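Local coordinates for USG-1 protein homolog (Pseudomonas aeruginosa, PDB 2HJS) that probably works as an NAD-binding oxidoreductase of the aspartate-semialdehyde dehydrogenase family, although its own reaction and substrate remain unestablished, at residues E20-V23 and G24-E28; D62-F66 and S67-L71; V95-L98 and S99-E103; A136-C139 and E140-P144. One frame throughout, in Å; residues are numbered along the deposited sequence.

Contact 1: E20-V23 and G24-E28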
# COMPACT_ATOMS: atom_id res chain seq x y z
N GLU A 20 -17.27 -15.88 -14.86
CA GLU A 20 -18.61 -15.32 -14.75
C GLU A 20 -18.70 -13.87 -15.29
O GLU A 20 -19.65 -13.51 -16.00
CB GLU A 20 -19.03 -15.34 -13.27
CG GLU A 20 -20.52 -15.25 -13.01
CD GLU A 20 -20.86 -14.85 -11.56
OE1 GLU A 20 -19.93 -14.62 -10.74
OE2 GLU A 20 -22.07 -14.71 -11.25
N ALA A 21 -17.72 -13.04 -14.95
CA ALA A 21 -17.71 -11.66 -15.44
C ALA A 21 -17.56 -11.68 -16.95
O ALA A 21 -18.19 -10.91 -17.65
CB ALA A 21 -16.58 -10.84 -14.78
N LEU A 22 -16.74 -12.59 -17.45
CA LEU A 22 -16.45 -12.63 -18.87
C LEU A 22 -17.70 -13.04 -19.66
O LEU A 22 -17.98 -12.47 -20.71
CB LEU A 22 -15.27 -13.56 -19.14
CG LEU A 22 -14.62 -13.46 -20.52
CD1 LEU A 22 -13.20 -13.95 -20.43
CD2 LEU A 22 -15.40 -14.24 -21.62
N VAL A 23 -18.47 -14.00 -19.13
CA VAL A 23 -19.71 -14.42 -19.77
C VAL A 23 -20.71 -13.26 -19.80
O VAL A 23 -21.36 -13.02 -20.82
CB VAL A 23 -20.32 -15.68 -19.10
CG1 VAL A 23 -21.72 -15.95 -19.61
CG2 VAL A 23 -19.39 -16.90 -19.33
N GLY A 24 -20.85 -12.55 -18.69
CA GLY A 24 -21.72 -11.37 -18.66
C GLY A 24 -21.30 -10.32 -19.68
O GLY A 24 -22.14 -9.69 -20.31
N LEU A 25 -19.99 -10.12 -19.85
CA LEU A 25 -19.50 -9.18 -20.85
C LEU A 25 -19.75 -9.59 -22.30
O LEU A 25 -19.96 -8.72 -23.15
CB LEU A 25 -18.00 -8.94 -20.66
CG LEU A 25 -17.65 -8.11 -19.42
CD1 LEU A 25 -16.14 -8.16 -19.23
CD2 LEU A 25 -18.16 -6.67 -19.53
N LEU A 26 -19.69 -10.89 -22.59
CA LEU A 26 -20.06 -11.39 -23.89
C LEU A 26 -21.49 -10.99 -24.23
O LEU A 26 -21.78 -10.65 -25.37
CB LEU A 26 -19.89 -12.92 -24.00
CG LEU A 26 -18.46 -13.43 -23.85
CD1 LEU A 26 -18.46 -14.96 -23.94
CD2 LEU A 26 -17.51 -12.78 -24.87
N ASP A 27 -22.36 -11.01 -23.23
CA ASP A 27 -23.78 -10.72 -23.43
C ASP A 27 -23.94 -9.18 -23.56
O ASP A 27 -24.47 -8.68 -24.57
CB ASP A 27 -24.54 -11.29 -22.25
CG ASP A 27 -26.03 -11.08 -22.33
OD1 ASP A 27 -26.58 -10.70 -23.40
OD2 ASP A 27 -26.69 -11.34 -21.29
N GLU A 28 -23.43 -8.45 -22.57
CA GLU A 28 -23.45 -6.98 -22.54
C GLU A 28 -22.95 -6.29 -23.81
O GLU A 28 -23.51 -5.28 -24.24
CB GLU A 28 -22.53 -6.48 -21.42
CG GLU A 28 -23.19 -5.82 -20.26
CD GLU A 28 -22.14 -5.14 -19.34
OE1 GLU A 28 -21.90 -5.68 -18.23
OE2 GLU A 28 -21.56 -4.09 -19.77

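Contact 2: D62-F66 and S67-L71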
# COMPACT_ATOMS: atom_id res chain seq x y z
N ASP A 62 -13.20 -31.65 -19.27
CA ASP A 62 -12.53 -32.91 -19.63
C ASP A 62 -13.23 -33.66 -20.77
O ASP A 62 -12.57 -34.34 -21.55
CB ASP A 62 -12.35 -33.83 -18.41
CG ASP A 62 -11.29 -33.32 -17.44
OD1 ASP A 62 -10.56 -32.36 -17.76
OD2 ASP A 62 -11.18 -33.90 -16.34
N SER A 63 -14.55 -33.52 -20.86
CA SER A 63 -15.37 -34.19 -21.88
C SER A 63 -15.52 -33.42 -23.19
O SER A 63 -16.05 -33.96 -24.14
CB SER A 63 -16.78 -34.42 -21.33
OG SER A 63 -16.78 -35.33 -20.24
N PHE A 64 -15.05 -32.17 -23.24
CA PHE A 64 -15.44 -31.24 -24.33
C PHE A 64 -14.66 -31.40 -25.62
O PHE A 64 -13.43 -31.55 -25.59
CB PHE A 64 -15.35 -29.78 -23.84
CG PHE A 64 -15.94 -28.78 -24.81
CD1 PHE A 64 -17.33 -28.67 -24.98
CD2 PHE A 64 -15.11 -27.92 -25.55
CE1 PHE A 64 -17.88 -27.74 -25.86
CE2 PHE A 64 -15.65 -26.98 -26.43
CZ PHE A 64 -17.04 -26.90 -26.59
N ASP A 65 -15.38 -31.33 -26.75
CA ASP A 65 -14.79 -31.35 -28.10
C ASP A 65 -14.52 -29.94 -28.60
O ASP A 65 -15.44 -29.26 -29.08
CB ASP A 65 -15.74 -32.09 -29.09
CG ASP A 65 -15.14 -32.24 -30.50
OD1 ASP A 65 -13.93 -31.99 -30.73
OD2 ASP A 65 -15.90 -32.63 -31.42
N PHE A 66 -13.24 -29.52 -28.49
CA PHE A 66 -12.83 -28.16 -28.87
C PHE A 66 -12.84 -27.91 -30.39
O PHE A 66 -12.79 -26.76 -30.84
CB PHE A 66 -11.44 -27.81 -28.28
CG PHE A 66 -11.47 -27.40 -26.83
CD1 PHE A 66 -11.80 -26.09 -26.46
CD2 PHE A 66 -11.14 -28.32 -25.82
CE1 PHE A 66 -11.81 -25.69 -25.10
CE2 PHE A 66 -11.15 -27.93 -24.45
CZ PHE A 66 -11.49 -26.61 -24.10
N SER A 67 -12.93 -28.97 -31.19
CA SER A 67 -13.14 -28.75 -32.62
C SER A 67 -14.51 -28.08 -32.89
O SER A 67 -14.73 -27.48 -33.97
CB SER A 67 -12.95 -30.05 -33.43
OG SER A 67 -13.94 -31.01 -33.08
N SER A 68 -15.42 -28.13 -31.91
CA SER A 68 -16.77 -27.58 -32.11
C SER A 68 -16.80 -26.05 -31.99
O SER A 68 -17.80 -25.41 -32.37
CB SER A 68 -17.74 -28.17 -31.10
OG SER A 68 -17.41 -27.71 -29.79
N VAL A 69 -15.73 -25.48 -31.41
CA VAL A 69 -15.68 -24.05 -31.26
C VAL A 69 -14.54 -23.45 -32.09
O VAL A 69 -13.53 -24.13 -32.45
CB VAL A 69 -15.65 -23.62 -29.73
CG1 VAL A 69 -16.99 -23.92 -29.10
CG2 VAL A 69 -14.56 -24.36 -28.94
N GLY A 70 -14.69 -22.16 -32.40
CA GLY A 70 -13.67 -21.40 -33.10
C GLY A 70 -12.81 -20.50 -32.21
O GLY A 70 -11.72 -20.10 -32.61
N LEU A 71 -13.31 -20.16 -31.02
CA LEU A 71 -12.59 -19.33 -30.03
C LEU A 71 -12.88 -19.82 -28.59
O LEU A 71 -14.03 -20.18 -28.30
CB LEU A 71 -12.98 -17.84 -30.16
CG LEU A 71 -12.39 -16.80 -29.17
CD1 LEU A 71 -10.83 -16.69 -29.27
CD2 LEU A 71 -13.01 -15.42 -29.42

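Contact 3: V95-L98 and S99-E103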
# COMPACT_ATOMS: atom_id res chain seq x y z
N VAL A 95 -7.17 -19.60 -28.79
CA VAL A 95 -7.26 -19.60 -27.33
C VAL A 95 -6.79 -18.30 -26.78
O VAL A 95 -5.71 -17.81 -27.14
CB VAL A 95 -6.47 -20.78 -26.72
CG1 VAL A 95 -6.46 -20.71 -25.20
CG2 VAL A 95 -7.06 -22.09 -27.18
N ILE A 96 -7.60 -17.72 -25.89
CA ILE A 96 -7.12 -16.63 -25.06
C ILE A 96 -7.07 -17.13 -23.61
O ILE A 96 -8.12 -17.40 -23.02
CB ILE A 96 -8.00 -15.38 -25.19
CG1 ILE A 96 -7.89 -14.80 -26.60
CG2 ILE A 96 -7.60 -14.29 -24.15
CD1 ILE A 96 -9.10 -13.98 -26.95
N ASP A 97 -5.86 -17.25 -23.06
CA ASP A 97 -5.68 -17.83 -21.75
C ASP A 97 -5.41 -16.75 -20.70
O ASP A 97 -4.41 -16.05 -20.79
CB ASP A 97 -4.51 -18.82 -21.78
CG ASP A 97 -4.20 -19.43 -20.40
OD1 ASP A 97 -5.08 -19.43 -19.51
OD2 ASP A 97 -3.04 -19.90 -20.21
N LEU A 98 -6.29 -16.61 -19.72
CA LEU A 98 -6.15 -15.55 -18.73
C LEU A 98 -5.24 -15.96 -17.55
O LEU A 98 -4.93 -15.14 -16.72
CB LEU A 98 -7.52 -15.10 -18.23
CG LEU A 98 -8.48 -14.36 -19.22
CD1 LEU A 98 -9.16 -15.27 -20.31
CD2 LEU A 98 -9.55 -13.69 -18.46
N SER A 99 -4.83 -17.22 -17.49
CA SER A 99 -4.10 -17.74 -16.33
C SER A 99 -2.59 -17.52 -16.48
O SER A 99 -1.85 -17.66 -15.52
CB SER A 99 -4.38 -19.23 -16.17
OG SER A 99 -3.76 -19.94 -17.22
N GLY A 100 -2.15 -17.18 -17.68
CA GLY A 100 -0.71 -17.02 -17.96
C GLY A 100 0.13 -18.29 -17.91
O GLY A 100 1.37 -18.22 -17.91
N ALA A 101 -0.53 -19.45 -17.88
CA ALA A 101 0.12 -20.74 -17.64
C ALA A 101 1.18 -21.08 -18.68
O ALA A 101 2.09 -21.84 -18.38
CB ALA A 101 -0.91 -21.86 -17.58
N LEU A 102 1.04 -20.53 -19.89
CA LEU A 102 1.89 -20.90 -21.02
C LEU A 102 2.78 -19.76 -21.52
O LEU A 102 3.35 -19.83 -22.64
CB LEU A 102 1.04 -21.46 -22.17
CG LEU A 102 0.15 -22.64 -21.77
CD1 LEU A 102 -0.82 -22.91 -22.87
CD2 LEU A 102 0.97 -23.91 -21.45
N GLU A 103 2.88 -18.72 -20.70
CA GLU A 103 3.82 -17.63 -20.90
C GLU A 103 5.25 -18.13 -20.68
O GLU A 103 5.46 -19.15 -20.00
CB GLU A 103 3.53 -16.48 -19.91
CG GLU A 103 2.35 -15.62 -20.35
CD GLU A 103 1.90 -14.61 -19.30
OE1 GLU A 103 2.44 -14.58 -18.15
OE2 GLU A 103 0.98 -13.83 -19.63
O HOH W 1 -0.89 -18.71 -20.99

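Contact 4: A136-C139 and E140-P144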
# COMPACT_ATOMS: atom_id res chain seq x y z
N ALA A 136 -2.12 -5.71 -16.41
CA ALA A 136 -3.00 -5.14 -17.45
C ALA A 136 -3.31 -3.70 -17.15
O ALA A 136 -3.28 -2.87 -18.05
CB ALA A 136 -4.32 -5.95 -17.57
N GLU A 137 -3.58 -3.41 -15.88
CA GLU A 137 -3.97 -2.05 -15.46
C GLU A 137 -2.77 -1.09 -15.44
O GLU A 137 -2.88 0.06 -15.86
CB GLU A 137 -4.70 -2.09 -14.11
CG GLU A 137 -5.97 -2.93 -14.19
CD GLU A 137 -6.29 -3.72 -12.91
OE1 GLU A 137 -5.48 -3.70 -11.94
OE2 GLU A 137 -7.38 -4.35 -12.89
N LEU A 138 -1.62 -1.56 -14.98
CA LEU A 138 -0.40 -0.78 -15.09
C LEU A 138 -0.15 -0.40 -16.57
O LEU A 138 0.03 0.78 -16.88
CB LEU A 138 0.80 -1.57 -14.57
CG LEU A 138 2.14 -0.82 -14.54
CD1 LEU A 138 2.05 0.44 -13.66
CD2 LEU A 138 3.29 -1.73 -14.06
N CYS A 139 -0.14 -1.41 -17.45
CA CYS A 139 0.29 -1.20 -18.84
C CYS A 139 -0.68 -0.36 -19.62
O CYS A 139 -0.28 0.42 -20.48
CB CYS A 139 0.55 -2.53 -19.56
SG CYS A 139 2.03 -3.36 -18.93
N GLU A 140 -1.96 -0.51 -19.31
CA GLU A 140 -2.98 0.27 -19.96
C GLU A 140 -2.76 1.76 -19.71
O GLU A 140 -3.02 2.57 -20.59
CB GLU A 140 -4.37 -0.13 -19.45
CG GLU A 140 -5.47 0.85 -19.81
CD GLU A 140 -6.81 0.46 -19.20
OE1 GLU A 140 -6.80 -0.24 -18.16
OE2 GLU A 140 -7.87 0.87 -19.77
N VAL A 141 -2.30 2.11 -18.51
CA VAL A 141 -2.09 3.50 -18.14
C VAL A 141 -0.74 4.00 -18.66
O VAL A 141 -0.65 5.12 -19.15
CB VAL A 141 -2.18 3.67 -16.60
CG1 VAL A 141 -1.70 5.08 -16.16
CG2 VAL A 141 -3.61 3.38 -16.14
N LEU A 142 0.29 3.17 -18.58
CA LEU A 142 1.63 3.56 -19.03
C LEU A 142 1.80 3.68 -20.54
O LEU A 142 2.50 4.57 -21.01
CB LEU A 142 2.65 2.55 -18.54
CG LEU A 142 3.41 2.89 -17.27
CD1 LEU A 142 2.57 3.61 -16.23
CD2 LEU A 142 3.97 1.58 -16.74
N ALA A 143 1.18 2.76 -21.29
CA ALA A 143 1.35 2.75 -22.75
C ALA A 143 1.17 4.15 -23.39
O ALA A 143 2.08 4.62 -24.08
CB ALA A 143 0.44 1.72 -23.42
N PRO A 144 0.02 4.81 -23.18
CA PRO A 144 -0.13 6.14 -23.82
C PRO A 144 0.84 7.21 -23.30
O PRO A 144 1.17 8.14 -24.01
CB PRO A 144 -1.59 6.53 -23.54
CG PRO A 144 -2.08 5.60 -22.50
CD PRO A 144 -1.18 4.41 -22.41

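Contact 1: E20-V23 and G24-E28
Leu22 and Leu26 meet one helical turn apart on helix 17-28 and illustrate how a regular backbone sets the spacing of an i to i+4 side-chain contact. The Leu26 branch can be followed outward. Its CB rests on the chain itself, 3.5 Å from Val23 O. CG comes closer to the backbone, 3.3 Å from Leu22 O, and lies 3.9 Å from Leu22 CD2. At the tip, Leu26 CD1 is also 3.9 Å from Leu22 CD2, and Leu26 CD2 stands 4.1 Å from that same methyl, so a single methyl of Leu22 sits against the whole fork of Leu26. The torsions explain the meeting: Leu22 throws CG opposite its own nitrogen (chi1 -166°), which carries CD2 forward along the helix, while Leu26 keeps CG beside its nitrogen (chi1 -64°), leaning back to receive it. Below them the amide of Leu26 donates to Leu22 O at 3.0 Å. Bonds from Gly24 N to Glu20 O and from Leu25 N to Ala21 O continue the alpha-helical pattern, and the one from Asp27 N to Val23 O is longer, at 3.3 Å. Leu22, Val23 and Leu26 all touch Val11 of strand 9-12; Ala21 and Leu25 touch helix 317-336, and Leu22 reaches both, meeting Val327 as well. Polar ends are held away from this packing, Glu20 by Arg167 and Asp27 by the backbone nitrogen of Ala52. The chemistry implies a division of labour: directional amide bonds fix the pitch, and undirected methyl packing joins the helix to the sheet of its beta-alpha-beta unit.

Contact 2: D62-F66 and S67-L71
Asp65 turns its carboxylate opposite the backbone nitrogen (chi1 -176°), and Ser67 and Ser68 tuck their hydroxyls between nitrogen and carbonyl carbon (chi1 64° and 68°), so both serines fold back on the aspartate. Ser67 OG donates to Asp65 OD1 over a short 2.5 Å, on the syn side but well out of the carboxylate plane. Ser67 N reaches Asp65 OD1 at 3.2 Å from the same face, closing an Asx turn. The Asp65 carbonyl is gripped twice as well: Ser68 OG approaches Asp65 O at 2.6 Å almost in line with the C=O bond, while Ser68 N comes from above the carbonyl plane at 3.0 Å. One residue thus pins the turn through side chain and main chain alike. Beneath it, Val69 CG2 lies 3.8 Å from Phe64 CE2, at the edge of that ring. Phe64 in turn places CD2 over the centre of the Phe66 ring, 3.7 Å above its plane. This apolar underside faces the sheet: Phe64 and Val69 touch Ala10 and Phe66 touches Val12 of strand 9-12, while Phe64 also reaches Leu39 of strand 36-40. The turn therefore covers part of the sheet as the chain passes from strand 54-60 to strand 71-74.

Contact 3: V95-L98 and S99-E103
Ser99 meets the carboxylate of Asp97 in two different directions, a compact example of one oxygen serving two donors of the same residue. Its hydroxyl approaches in the syn direction, Ser99 OG donating to Asp97 OD1 at 2.7 Å through the lone pair on the other oxygen's side. Its amide comes instead from above the carboxylate plane, with Ser99 N 3.0 Å from Asp97 OD1 in a nearly straight hydrogen bond (N-H...O 164°). Both are possible because Asp97 carries CG opposite its nitrogen (chi1 177°), swinging the carboxylate towards the loop, while Ser99 folds OG back over its own backbone. The second oxygen looks further along the chain. A water donates to Asp97 OD2 at 2.6 Å and accepts from Leu102 N at 2.9 Å, and Ala101 N adds a weak bond at 3.5 Å to Asp97 OD2. Ser81 of helix 78-90 also bonds this oxygen, so the carboxylate links strand end, loop and helix, which probably limits its rotation. Ala101 and Leu102 are central in the type I beta turn Gly100-Glu103. The Asp97-Ser99 pairing is an Asx turn at the carboxyl end of a parallel strand, the edge where Rossmann-type domains typically form their dinucleotide site.

Contact 4: A136-C139 and E140-P144
Leu138 and Leu142 provide the apolar part of this stretch of helix 133-145. Leu142 CD2 settles 3.7 Å from Leu138 CG and 3.8 Å from Leu138 CD1, one methyl lodged against a branch point. Leu138 holds CG opposite its nitrogen (chi1 -175°), which projects the side chain outward with CD1 leaning towards Leu142. Hydrogen bonds form the second group. Leu142 N donates to Leu138 O at 2.9 Å, lying in the carbonyl plane, and Ala143 N to Cys139 O at 2.9 Å; Glu140 N to Ala136 O is similar. The turn slackens at Val141, whose amide makes only weak bonds to Glu137 O (3.4 Å) and to Leu138 O (3.1 Å). Pro144, with no N-H to offer, leaves the next step unmade, and the helix kinks there. Charged groups come third. Glu140 extends its chain away from the leucines, and its buried carboxylate is satisfied by Thr294 and by a salt bridge to Lys320. Around the helix, Val141 and Leu142 rest on Leu311 of strand 308-315, and Leu138 and Cys139 on Val222 of helix 213-225. This is a buried, proline-kinked helix lying between sheet and helix, packed on the mixed sheet that characterises the second domain of this family.

The four contacts follow one another along the chain without interleaving. The first three belong to the probable NAD-binding domain, where contact 1 supplies a crossover helix, contact 2 leads into strand 71-74 and contact 3 ends strand 94-97, its neighbour in the same sheet. Contact 3 lies centrally: it touches contact 1 through Leu22 CD1 and Leu98 CD2 (4.2 Å) and contact 2 through Leu71 CD1 and Ile96 CD1 (4.0 Å). Contact 4 packs on the other sheet, its centre about 19 Å from that of contact 3 and about 33 Å from that of contact 2. Helix 317-336 reaches contacts 1, 3 and 4, so it ties the sheet of the probable NAD-binding domain to the second domain.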